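Local structure of Pts system, fructose-specific iiabc component (5DLE) at residues V17-P21 with V74-I78; T27-A31 with V47-G51; E37-Y43 with T100-K105; I64-V70 with R82-K86. The protein probably serves, as the IIB domain of a fructose phosphotransferase-system transporter, in the relay that phosphorylates the sugar to fructose 1-phosphate during its uptake. One frame throughout, in Å; residues are numbered along the deposited sequence.

How the contacts relate
Strand 13-19, at the middle of the sheet, is bordered by strands 44-50 and 69-74. Contact 1 joins its end to the chain leaving strand 69-74, and contact 2 packs helix 25-40 on strand 44-50; their centres are about 8 Å apart. They are stitched together where Thr18 OG1 meets Thr27 O at 2.8 Å. The loop carrying Cys20, the probable phosphoryl-bearing cysteine of IIB domains, begins in contact 1. Contact 4, with its centre about 17 Å from that of contact 1, packs Arg82 and Phe83 against Val17, and Arg82 NH1 forms a 2.8 Å salt bridge with Glu48 OE1 of contact 2. Contact 3 shares helix 25-40 with contact 2 but lies about 20 Å from contact 1, centre to centre.

Contact 1: V17-P21 with V74-I78; sequences VTACP and VDKDI
Val17 and Ile78 reach toward each other tip to tip, Val17 CG1 standing 3.9 Å from Ile78 CD1, where the chain after strand 69-74 doubles back over the sheet. Thr18 turns to the other face, toward helix 25-40. Ala19 forms the last rung of the parallel pairing, bridged to Val74. Its carbonyl O accepts Asp75 N at 2.8 Å, nearly along the C=O axis (177°), and the same oxygen lies 3.3 Å from Val74 CA in a CA-H...O contact. The small Ala19 methyl is touched by three side chains: CB lies 3.8 Å from Val74 CG1 and 4.0 Å from Ile78 CG2, while the extended Lys76 chain passes it on the way to Gly51 O. At Cys20 the sulfur is anti to the backbone N (chi1 175°), which sets SG 3.4 Å from Asp75 OD2; that carboxylate oxygen is hydrogen-bonded to Thr93 OG1. Pro21 crosses Asp75 at about a right angle, with Pro21 CD 4.1 Å from Asp75 CB. Asn98 of a second subunit bonds to Pro21 O, and His26 of that subunit packs on Cys20. In IIB domains the cysteine after the first strand carries the phosphoryl group, probably Cys20 here; Asp75, held through its backbone N and through Thr93, thus has its carboxylate positioned by the loop right beside that sulfur.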
loop_
_atom_site.group_PDB
_atom_site.type_symbol
_atom_site.label_atom_id
_atom_site.label_comp_id
_atom_site.label_asym_id
_atom_site.label_seq_id
_atom_site.Cartn_x
_atom_site.Cartn_y
_atom_site.Cartn_z
ATOM N N VAL A 17 3.592 -1.578 18.376
ATOM C CA VAL A 17 4.536 -1.775 17.274
ATOM C C VAL A 17 3.719 -2.257 16.098
ATOM O O VAL A 17 2.907 -3.180 16.253
ATOM C CB VAL A 17 5.626 -2.821 17.590
ATOM C CG1 VAL A 17 6.588 -2.959 16.421
ATOM C CG2 VAL A 17 6.396 -2.474 18.866
ATOM N N THR A 18 3.943 -1.661 14.915
ATOM C CA THR A 18 3.339 -2.212 13.712
ATOM C C THR A 18 4.477 -2.659 12.807
ATOM O O THR A 18 5.508 -1.984 12.691
ATOM C CB THR A 18 2.413 -1.241 13.022
ATOM O OG1 THR A 18 3.158 -0.137 12.452
ATOM C CG2 THR A 18 1.319 -0.749 14.010
ATOM N N ALA A 19 4.314 -3.835 12.201
ATOM C CA ALA A 19 5.420 -4.384 11.415
ATOM C C ALA A 19 4.855 -5.271 10.328
ATOM O O ALA A 19 4.331 -6.329 10.615
ATOM C CB ALA A 19 6.380 -5.175 12.303
ATOM N N CYS A 20 4.972 -4.828 9.082
ATOM C CA CYS A 20 4.617 -5.671 7.926
ATOM C C CYS A 20 5.787 -5.582 6.960
ATOM O O CYS A 20 6.134 -4.478 6.523
ATOM C CB CYS A 20 3.319 -5.179 7.318
ATOM S SG CYS A 20 2.963 -6.125 5.791
ATOM N N PRO A 21 6.366 -6.710 6.542
ATOM C CA PRO A 21 7.558 -6.637 5.684
ATOM C C PRO A 21 7.231 -6.592 4.195
ATOM O O PRO A 21 8.001 -7.103 3.384
ATOM C CB PRO A 21 8.308 -7.929 6.028
ATOM C CG PRO A 21 7.186 -8.903 6.318
ATOM C CD PRO A 21 6.111 -8.060 7.053
ATOM N N VAL A 74 1.578 -7.166 13.882
ATOM C CA VAL A 74 2.812 -7.614 13.249
ATOM C C VAL A 74 2.518 -8.794 12.354
ATOM O O VAL A 74 1.681 -9.654 12.674
ATOM C CB VAL A 74 3.913 -7.954 14.278
ATOM C CG1 VAL A 74 4.250 -6.710 15.113
ATOM C CG2 VAL A 74 3.456 -9.039 15.268
ATOM N N ASP A 75 3.230 -8.810 11.225
ATOM C CA ASP A 75 3.212 -9.926 10.295
ATOM C C ASP A 75 4.597 -10.518 10.142
ATOM O O ASP A 75 4.908 -11.093 9.087
ATOM C CB ASP A 75 2.745 -9.473 8.920
ATOM C CG ASP A 75 1.390 -8.769 8.946
ATOM O OD1 ASP A 75 0.482 -9.177 9.709
ATOM O OD2 ASP A 75 1.205 -7.864 8.109
ATOM N N LYS A 76 5.457 -10.321 11.126
ATOM C CA LYS A 76 6.787 -10.901 11.196
ATOM C C LYS A 76 7.142 -10.953 12.674
ATOM O O LYS A 76 6.512 -10.282 13.497
ATOM C CB LYS A 76 7.816 -10.087 10.400
ATOM C CG LYS A 76 8.047 -8.675 10.949
ATOM C CD LYS A 76 9.209 -7.995 10.227
ATOM C CE LYS A 76 9.840 -6.908 11.102
ATOM N NZ LYS A 76 10.952 -6.168 10.423
ATOM N N ASP A 77 8.130 -11.777 13.011
ATOM C CA ASP A 77 8.585 -11.837 14.396
ATOM C C ASP A 77 9.372 -10.581 14.725
ATOM O O ASP A 77 10.157 -10.097 13.909
ATOM C CB ASP A 77 9.440 -13.082 14.619
ATOM C CG ASP A 77 8.626 -14.367 14.582
ATOM O OD1 ASP A 77 7.447 -14.351 14.997
ATOM O OD2 ASP A 77 9.168 -15.404 14.155
ATOM N N ILE A 78 9.123 -10.011 15.915
ATOM C CA ILE A 78 9.868 -8.853 16.391
ATOM C C ILE A 78 10.417 -9.219 17.766
ATOM O O ILE A 78 10.081 -10.267 18.324
ATOM C CB ILE A 78 9.004 -7.571 16.469
ATOM C CG1 ILE A 78 7.902 -7.754 17.512
ATOM C CG2 ILE A 78 8.371 -7.233 15.092
ATOM C CD1 ILE A 78 7.274 -6.460 17.893
#

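Contact 2: T27-A31 with V47-G51; sequences TYIAA and VETQG
Within the beta-alpha-beta unit of strand 13-19, helix 25-40 and strand 44-50, Thr27 and Ala31 on the helix pack against Val47 and Thr49 on the second strand. The short axes run almost antiparallel (165°) and come within 8.6 Å, close spacing that suits the small residues between them. One turn apart on the helix, Thr27 and Ala31 present the same side to the sheet. The Thr27 methyl is anti to its own backbone N and bears directly on Thr49: CG2 is 3.5 Å from Thr49 CB, tighter than usual carbon contact. Ala31 CB touches two methyls of the strand, 3.7 Å from Val47 CG1 and 3.9 Å from Thr49 CG2. Tyr28 reaches the strand with its far end, crossing Thr49 at about a right angle; its hydroxyl is hydrogen-bonded to Glu56 and also meets Lys33 of a third subunit. On the other face of the strand, Gln50 NE2 donates to Glu48 OE2 at 2.8 Å, the acceptor lying near the amide plane. The polar branch of Thr27 works at the start of the loop that follows the first strand: OG1 is bonded to Cys20 N, and it donates to Gln50 O at 3.0 Å, approaching from above the carbonyl plane, 41° out of it.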
loop_
_atom_site.group_PDB
_atom_site.type_symbol
_atom_site.label_atom_id
_atom_site.label_comp_id
_atom_site.label_asym_id
_atom_site.label_seq_id
_atom_site.Cartn_x
_atom_site.Cartn_y
_atom_site.Cartn_z
ATOM N N THR A 27 2.142 -1.334 7.414
ATOM C CA THR A 27 2.801 -0.792 8.619
ATOM C C THR A 27 2.200 0.550 8.993
ATOM O O THR A 27 1.854 0.784 10.180
ATOM C CB THR A 27 4.287 -0.633 8.335
ATOM O OG1 THR A 27 4.836 -1.931 8.137
ATOM C CG2 THR A 27 5.019 0.050 9.466
ATOM N N TYR A 28 2.069 1.443 8.008
ATOM C CA TYR A 28 1.620 2.803 8.313
ATOM C C TYR A 28 0.113 2.872 8.455
ATOM O O TYR A 28 -0.397 3.687 9.246
ATOM C CB TYR A 28 2.097 3.794 7.211
ATOM C CG TYR A 28 3.499 4.297 7.505
ATOM C CD1 TYR A 28 4.601 3.543 7.218
ATOM C CD2 TYR A 28 3.689 5.507 8.155
ATOM C CE1 TYR A 28 5.880 3.957 7.527
ATOM C CE2 TYR A 28 4.944 5.926 8.487
ATOM C CZ TYR A 28 6.030 5.157 8.174
ATOM O OH TYR A 28 7.302 5.586 8.497
ATOM N N ILE A 29 -0.647 2.076 7.678
ATOM C CA ILE A 29 -2.093 2.121 7.874
ATOM C C ILE A 29 -2.431 1.624 9.284
ATOM O O ILE A 29 -3.262 2.217 9.984
ATOM C CB ILE A 29 -2.819 1.283 6.802
ATOM C CG1 ILE A 29 -2.625 1.932 5.423
ATOM C CG2 ILE A 29 -4.335 1.267 7.097
ATOM C CD1 ILE A 29 -3.023 0.972 4.274
ATOM N N ALA A 30 -1.842 0.476 9.690
ATOM C CA ALA A 30 -2.109 -0.029 11.029
ATOM C C ALA A 30 -1.729 1.009 12.076
ATOM O O ALA A 30 -2.491 1.244 13.037
ATOM C CB ALA A 30 -1.361 -1.341 11.272
ATOM N N ALA A 31 -0.593 1.681 11.874
ATOM C CA ALA A 31 -0.154 2.650 12.893
ATOM C C ALA A 31 -1.112 3.805 13.001
ATOM O O ALA A 31 -1.500 4.200 14.117
ATOM C CB ALA A 31 1.248 3.159 12.572
ATOM N N VAL A 47 3.654 4.824 18.709
ATOM C CA VAL A 47 3.783 3.681 17.807
ATOM C C VAL A 47 5.178 3.639 17.187
ATOM O O VAL A 47 5.636 4.629 16.586
ATOM C CB VAL A 47 2.714 3.702 16.691
ATOM C CG1 VAL A 47 2.790 2.404 15.858
ATOM C CG2 VAL A 47 1.356 3.797 17.276
ATOM N N GLU A 48 5.834 2.490 17.312
ATOM C CA GLU A 48 7.035 2.137 16.575
ATOM C C GLU A 48 6.629 1.431 15.289
ATOM O O GLU A 48 5.753 0.565 15.305
ATOM C CB GLU A 48 7.891 1.201 17.439
ATOM C CG GLU A 48 8.952 0.398 16.704
ATOM C CD GLU A 48 9.723 -0.515 17.670
ATOM O OE1 GLU A 48 9.899 -0.116 18.833
ATOM O OE2 GLU A 48 10.117 -1.636 17.289
ATOM N N THR A 49 7.280 1.771 14.184
ATOM C CA THR A 49 6.956 1.126 12.924
ATOM C C THR A 49 8.154 0.360 12.377
ATOM O O THR A 49 9.298 0.774 12.541
ATOM C CB THR A 49 6.491 2.145 11.851
ATOM O OG1 THR A 49 7.463 3.189 11.676
ATOM C CG2 THR A 49 5.139 2.774 12.215
ATOM N N GLN A 50 7.868 -0.768 11.728
ATOM C CA GLN A 50 8.895 -1.573 11.046
ATOM C C GLN A 50 8.395 -2.031 9.684
ATOM O O GLN A 50 7.316 -2.618 9.581
ATOM C CB GLN A 50 9.253 -2.817 11.873
ATOM C CG GLN A 50 9.439 -2.565 13.379
ATOM C CD GLN A 50 10.105 -3.750 14.058
ATOM O OE1 GLN A 50 10.487 -4.740 13.385
ATOM N NE2 GLN A 50 10.275 -3.665 15.366
ATOM N N GLY A 51 9.297 -1.952 8.700
ATOM C CA GLY A 51 9.127 -2.618 7.416
ATOM C C GLY A 51 10.227 -3.611 7.077
ATOM O O GLY A 51 10.864 -4.187 7.967
#

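Contact 3: E37-Y43 with T100-K105; sequences EAKKQGY and TENIIK
Gln41, near the end of helix 25-40, bonds across to Glu101 O, and Glu37 positions its amide; the contact packs the C-terminal end of that helix against the chain's last helix, 100-107. Both hydrogens of the Gln41 amide are used: NE2 donates to the anti lone pair of Glu37 OE2 at 2.8 Å, almost straight (175°), and to a lone pair of Glu101 O at 3.3 Å, both partners lying near the amide plane. Glu101 O also takes the helical bond from Lys105 N. Apolar contact runs alongside. Glu37 CB lies 3.8 Å from Thr100 CG2, and Glu37 CG is 3.7 Å from Ile104 CG1. After the Schellman motif at Gly42, Tyr43 slides past Ile104 in the opposite direction, its CE2 4.0 Å from Ile104 CG2; both Ile104 contacts refer to one of two conformers. The Tyr43 ring stacks with Phe108, and a bound imidazole sits nearby. The electrostatics are mixed: Glu37 OE2 and Glu101 OE2 are 4.5 Å apart, whereas Lys40 NZ stands 4.9 Å from Glu101 OE2. With two acceptors in its plane, the Gln41 amide is fixed in rotation, and the N-H given to Glu37 OE2 probably offsets part of its charge beside Glu101.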
loop_
_atom_site.group_PDB
_atom_site.type_symbol
_atom_site.label_atom_id
_atom_site.label_comp_id
_atom_site.label_asym_id
_atom_site.label_seq_id
_atom_site.Cartn_x
_atom_site.Cartn_y
_atom_site.Cartn_z
ATOM N N GLU A 37 -7.752 5.709 16.631
ATOM C CA GLU A 37 -8.745 5.075 17.500
ATOM C C GLU A 37 -8.360 5.219 18.970
ATOM O O GLU A 37 -9.234 5.422 19.829
ATOM C CB GLU A 37 -8.919 3.610 17.108
ATOM C CG GLU A 37 -9.981 2.877 17.934
ATOM C CD GLU A 37 -11.415 3.406 17.702
ATOM O OE1 GLU A 37 -11.748 3.880 16.589
ATOM O OE2 GLU A 37 -12.209 3.315 18.669
ATOM N N ALA A 38 -7.070 5.128 19.287
ATOM C CA ALA A 38 -6.622 5.357 20.666
ATOM C C ALA A 38 -7.028 6.741 21.121
ATOM O O ALA A 38 -7.528 6.918 22.242
ATOM C CB ALA A 38 -5.098 5.216 20.763
ATOM N N LYS A 39 -6.794 7.740 20.274
ATOM C CA LYS A 39 -7.119 9.115 20.658
ATOM C C LYS A 39 -8.626 9.291 20.775
ATOM O O LYS A 39 -9.112 9.938 21.731
ATOM C CB LYS A 39 -6.470 10.081 19.673
ATOM C CG LYS A 39 -4.943 10.150 19.918
ATOM C CD LYS A 39 -4.203 11.091 18.980
ATOM C CE LYS A 39 -3.574 10.319 17.819
ATOM N NZ LYS A 39 -3.138 11.253 16.722
ATOM N N LYS A 40 -9.398 8.655 19.888
ATOM C CA LYS A 40 -10.858 8.721 20.009
ATOM C C LYS A 40 -11.324 8.167 21.352
ATOM O O LYS A 40 -12.232 8.739 21.983
ATOM C CB LYS A 40 -11.532 7.986 18.851
ATOM C CG LYS A 40 -13.057 7.981 18.897
ATOM C CD LYS A 40 -13.618 7.132 17.760
ATOM C CE LYS A 40 -15.137 7.078 17.828
ATOM N NZ LYS A 40 -15.690 6.143 16.815
ATOM N N GLN A 41 -10.714 7.079 21.816
ATOM C CA GLN A 41 -11.056 6.474 23.101
ATOM C C GLN A 41 -10.413 7.178 24.295
ATOM O O GLN A 41 -10.639 6.741 25.435
ATOM C CB GLN A 41 -10.700 4.976 23.081
ATOM C CG GLN A 41 -11.612 4.144 22.126
ATOM C CD GLN A 41 -11.383 2.626 22.172
ATOM O OE1 GLN A 41 -11.133 2.070 23.241
ATOM N NE2 GLN A 41 -11.495 1.942 21.005
ATOM N N GLY A 42 -9.610 8.218 24.086
ATOM C CA GLY A 42 -9.064 9.010 25.183
ATOM C C GLY A 42 -7.676 8.643 25.664
ATOM O O GLY A 42 -7.260 9.115 26.729
ATOM N N TYR A 43 -6.937 7.824 24.922
ATOM C CA TYR A 43 -5.645 7.339 25.367
ATOM C C TYR A 43 -4.531 8.109 24.688
ATOM O O TYR A 43 -4.678 8.565 23.555
ATOM C CB TYR A 43 -5.481 5.849 25.015
ATOM C CG TYR A 43 -6.524 4.984 25.660
ATOM C CD1 TYR A 43 -6.561 4.839 27.051
ATOM C CD2 TYR A 43 -7.488 4.330 24.907
ATOM C CE1 TYR A 43 -7.518 4.067 27.652
ATOM C CE2 TYR A 43 -8.434 3.526 25.484
ATOM C CZ TYR A 43 -8.465 3.421 26.879
ATOM O OH TYR A 43 -9.407 2.643 27.501
ATOM N N THR A 100 -10.065 -2.163 14.438
ATOM C CA THR A 100 -9.230 -1.350 15.313
ATOM C C THR A 100 -9.926 -0.998 16.633
ATOM O O THR A 100 -9.297 -1.056 17.693
ATOM C CB THR A 100 -8.815 -0.046 14.620
ATOM O OG1 THR A 100 -8.517 -0.254 13.226
ATOM C CG2 THR A 100 -7.577 0.512 15.327
ATOM N N GLU A 101 -11.206 -0.603 16.555
ATOM C CA GLU A 101 -11.951 -0.225 17.757
ATOM C C GLU A 101 -11.956 -1.362 18.753
ATOM O O GLU A 101 -11.644 -1.175 19.944
ATOM C CB GLU A 101 -13.374 0.148 17.361
ATOM C CG GLU A 101 -14.288 0.515 18.531
ATOM C CD GLU A 101 -15.730 0.674 18.053
ATOM O OE1 GLU A 101 -16.189 -0.129 17.195
ATOM O OE2 GLU A 101 -16.394 1.611 18.518
ATOM N N ASN A 102 -12.316 -2.556 18.287
ATOM C CA ASN A 102 -12.389 -3.695 19.176
ATOM C C ASN A 102 -11.013 -4.069 19.705
ATOM O O ASN A 102 -10.874 -4.395 20.890
ATOM C CB ASN A 102 -13.077 -4.849 18.451
ATOM C CG ASN A 102 -14.589 -4.622 18.292
ATOM O OD1 ASN A 102 -15.200 -3.812 19.004
ATOM N ND2 ASN A 102 -15.202 -5.346 17.344
ATOM N N ILE A 103 -9.971 -3.980 18.867
ATOM C CA ILE A 103 -8.644 -4.368 19.332
ATOM C C ILE A 103 -8.159 -3.450 20.444
ATOM O O ILE A 103 -7.557 -3.913 21.422
ATOM C CB ILE A 103 -7.674 -4.412 18.150
ATOM C CG1 ILE A 103 -7.824 -5.757 17.460
ATOM C CG2 ILE A 103 -6.225 -4.157 18.592
ATOM C CD1 ILE A 103 -7.203 -5.765 16.115
ATOM N N ILE A 104 -8.388 -2.142 20.323
ATOM C CA ILE A 104 -7.990 -1.205 21.382
ATOM C C ILE A 104 -8.675 -1.595 22.679
ATOM O O ILE A 104 -8.060 -1.661 23.750
ATOM C CB ILE A 104 -8.357 0.247 21.000
ATOM C CG1 ILE A 104 -7.561 0.751 19.779
ATOM C CG2 ILE A 104 -8.184 1.193 22.212
ATOM C CD1 ILE A 104 -6.079 0.665 19.945
ATOM N N LYS A 105 -9.983 -1.854 22.588
ATOM C CA LYS A 105 -10.747 -2.152 23.810
ATOM C C LYS A 105 -10.292 -3.469 24.425
ATOM O O LYS A 105 -10.089 -3.564 25.651
ATOM C CB LYS A 105 -12.241 -2.195 23.487
ATOM C CG LYS A 105 -12.851 -0.826 23.289
ATOM C CD LYS A 105 -14.343 -0.934 22.950
ATOM C CE LYS A 105 -14.963 0.430 22.610
ATOM N NZ LYS A 105 -15.031 1.356 23.784
HETATM O O HOH W 1 -14.344 4.231 19.431
#

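Contact 4: I64-V70 with R82-K86; sequences IKNASVV and RFEGK
Arg82 and Phe83 close over Ile64 of helix 61-66 and Val70 of the strand that follows it; in the parallel alpha/beta sheet of the IIB domain, they belong to the loop that joins strands 69-74 and 88-91 and packs on this helix. The Arg82 side chain crosses that of Ile64 at about a right angle, Arg82 CD 4.0 Å from Ile64 CD1, and its guanidinium group goes on to Glu48. The Arg82 backbone also takes part, its O 3.6 Å from Ile64 CG2. The Phe83 ring is sandwiched: Arg82 CG sits over the centre of one face, and on the opposite face Val70 CG1 makes a CH-pi contact, 3.9 Å from the ring centroid and 16° off the normal. Ile64 CD1 comes in obliquely, 3.6 Å from Phe83 CE1. A type II turn from Phe83 to Lys86, with Gly85 at its positive-phi corner, then brings the chain back. Lys86 CB rests 3.8 Å from Val70 CG2, and from there the side chain bends at chi2 (-66°) and again at chi3 (-54°), curling back to the C-terminal end of helix 61-66. The ammonium group thereby meets the carbonyls there, where the partial negative charge would probably stabilise it. NZ donates in the carbonyl plane to Ile64 O at 2.8 Å, an oxygen that also accepts Ala67 N, and a second bond runs to a lone pair of Ala67 O at 2.7 Å.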
loop_
_atom_site.group_PDB
_atom_site.type_symbol
_atom_site.label_atom_id
_atom_site.label_comp_id
_atom_site.label_asym_id
_atom_site.label_seq_id
_atom_site.Cartn_x
_atom_site.Cartn_y
_atom_site.Cartn_z
ATOM N N ILE A 64 7.736 1.995 27.368
ATOM C CA ILE A 64 7.159 0.685 27.657
ATOM C C ILE A 64 6.835 0.570 29.154
ATOM O O ILE A 64 5.794 0.020 29.542
ATOM C CB ILE A 64 8.106 -0.430 27.170
ATOM C CG1 ILE A 64 8.250 -0.343 25.647
ATOM C CG2 ILE A 64 7.563 -1.786 27.591
ATOM C CD1 ILE A 64 9.424 -1.205 25.144
ATOM N N LYS A 65 7.730 1.070 30.010
ATOM C CA LYS A 65 7.478 1.068 31.448
ATOM C C LYS A 65 6.152 1.748 31.800
ATOM O O LYS A 65 5.368 1.230 32.608
ATOM C CB LYS A 65 8.647 1.755 32.170
ATOM C CG LYS A 65 8.358 1.998 33.629
ATOM C CD LYS A 65 9.506 2.799 34.306
ATOM C CE LYS A 65 9.062 3.301 35.672
ATOM N NZ LYS A 65 8.204 4.534 35.534
ATOM N N ASN A 66 5.876 2.906 31.193
ATOM C CA ASN A 66 4.704 3.689 31.566
ATOM C C ASN A 66 3.408 3.219 30.934
ATOM O O ASN A 66 2.339 3.676 31.338
ATOM C CB ASN A 66 4.954 5.157 31.231
ATOM C CG ASN A 66 6.071 5.751 32.076
ATOM O OD1 ASN A 66 6.294 5.326 33.206
ATOM N ND2 ASN A 66 6.788 6.714 31.516
ATOM N N ALA A 67 3.472 2.325 29.948
ATOM C CA ALA A 67 2.282 1.940 29.199
ATOM C C ALA A 67 1.354 1.064 30.026
ATOM O O ALA A 67 1.797 0.208 30.793
ATOM C CB ALA A 67 2.720 1.162 27.949
ATOM N N SER A 68 0.047 1.235 29.796
ATOM C CA SER A 68 -0.929 0.334 30.386
ATOM C C SER A 68 -0.991 -0.972 29.623
ATOM O O SER A 68 -1.253 -2.033 30.206
ATOM C CB SER A 68 -2.318 0.952 30.397
ATOM O OG SER A 68 -2.352 2.045 31.286
ATOM N N VAL A 69 -0.807 -0.890 28.308
ATOM C CA VAL A 69 -0.931 -2.046 27.417
ATOM C C VAL A 69 0.064 -1.884 26.279
ATOM O O VAL A 69 0.434 -0.765 25.920
ATOM C CB VAL A 69 -2.384 -2.169 26.874
ATOM C CG1 VAL A 69 -3.349 -2.568 27.994
ATOM C CG2 VAL A 69 -2.860 -0.831 26.357
ATOM N N VAL A 70 0.467 -3.016 25.695
ATOM C CA VAL A 70 1.269 -3.059 24.468
ATOM C C VAL A 70 0.426 -3.728 23.379
ATOM O O VAL A 70 -0.071 -4.839 23.581
ATOM C CB VAL A 70 2.561 -3.875 24.675
ATOM C CG1 VAL A 70 3.359 -3.991 23.380
ATOM C CG2 VAL A 70 3.451 -3.286 25.827
ATOM N N ARG A 82 11.469 -7.261 25.552
ATOM C CA ARG A 82 11.269 -5.930 26.116
ATOM C C ARG A 82 9.872 -5.695 26.671
ATOM O O ARG A 82 9.684 -4.718 27.397
ATOM C CB ARG A 82 11.562 -4.878 25.049
ATOM C CG ARG A 82 10.770 -5.063 23.745
ATOM C CD ARG A 82 11.155 -3.954 22.787
ATOM N NE ARG A 82 10.672 -4.262 21.459
ATOM C CZ ARG A 82 10.372 -3.356 20.528
ATOM N NH1 ARG A 82 10.499 -2.066 20.800
ATOM N NH2 ARG A 82 9.963 -3.762 19.315
ATOM N N PHE A 83 8.889 -6.528 26.341
ATOM C CA PHE A 83 7.532 -6.339 26.838
ATOM C C PHE A 83 7.174 -7.280 27.991
ATOM O O PHE A 83 6.007 -7.324 28.404
ATOM C CB PHE A 83 6.533 -6.521 25.691
ATOM C CG PHE A 83 6.833 -5.665 24.490
ATOM C CD1 PHE A 83 6.895 -4.275 24.604
ATOM C CD2 PHE A 83 7.049 -6.254 23.270
ATOM C CE1 PHE A 83 7.143 -3.475 23.495
ATOM C CE2 PHE A 83 7.346 -5.467 22.150
ATOM C CZ PHE A 83 7.382 -4.065 22.273
ATOM N N GLU A 84 8.134 -8.033 28.511
ATOM C CA GLU A 84 7.852 -8.879 29.671
ATOM C C GLU A 84 7.222 -8.077 30.807
ATOM O O GLU A 84 7.638 -6.949 31.105
ATOM C CB GLU A 84 9.136 -9.532 30.179
ATOM C CG GLU A 84 9.557 -10.685 29.300
ATOM C CD GLU A 84 10.775 -11.400 29.856
ATOM O OE1 GLU A 84 11.264 -11.000 30.944
ATOM O OE2 GLU A 84 11.224 -12.363 29.200
ATOM N N GLY A 85 6.188 -8.656 31.423
ATOM C CA GLY A 85 5.539 -8.011 32.558
ATOM C C GLY A 85 4.432 -7.061 32.155
ATOM O O GLY A 85 3.757 -6.539 33.023
ATOM N N LYS A 86 4.246 -6.817 30.854
ATOM C CA LYS A 86 3.184 -5.962 30.331
ATOM C C LYS A 86 2.068 -6.810 29.745
ATOM O O LYS A 86 2.308 -7.913 29.253
ATOM C CB LYS A 86 3.694 -5.032 29.219
ATOM C CG LYS A 86 5.054 -4.354 29.474
ATOM C CD LYS A 86 5.000 -3.344 30.658
ATOM C CE LYS A 86 3.880 -2.304 30.456
ATOM N NZ LYS A 86 4.082 -1.115 31.426
#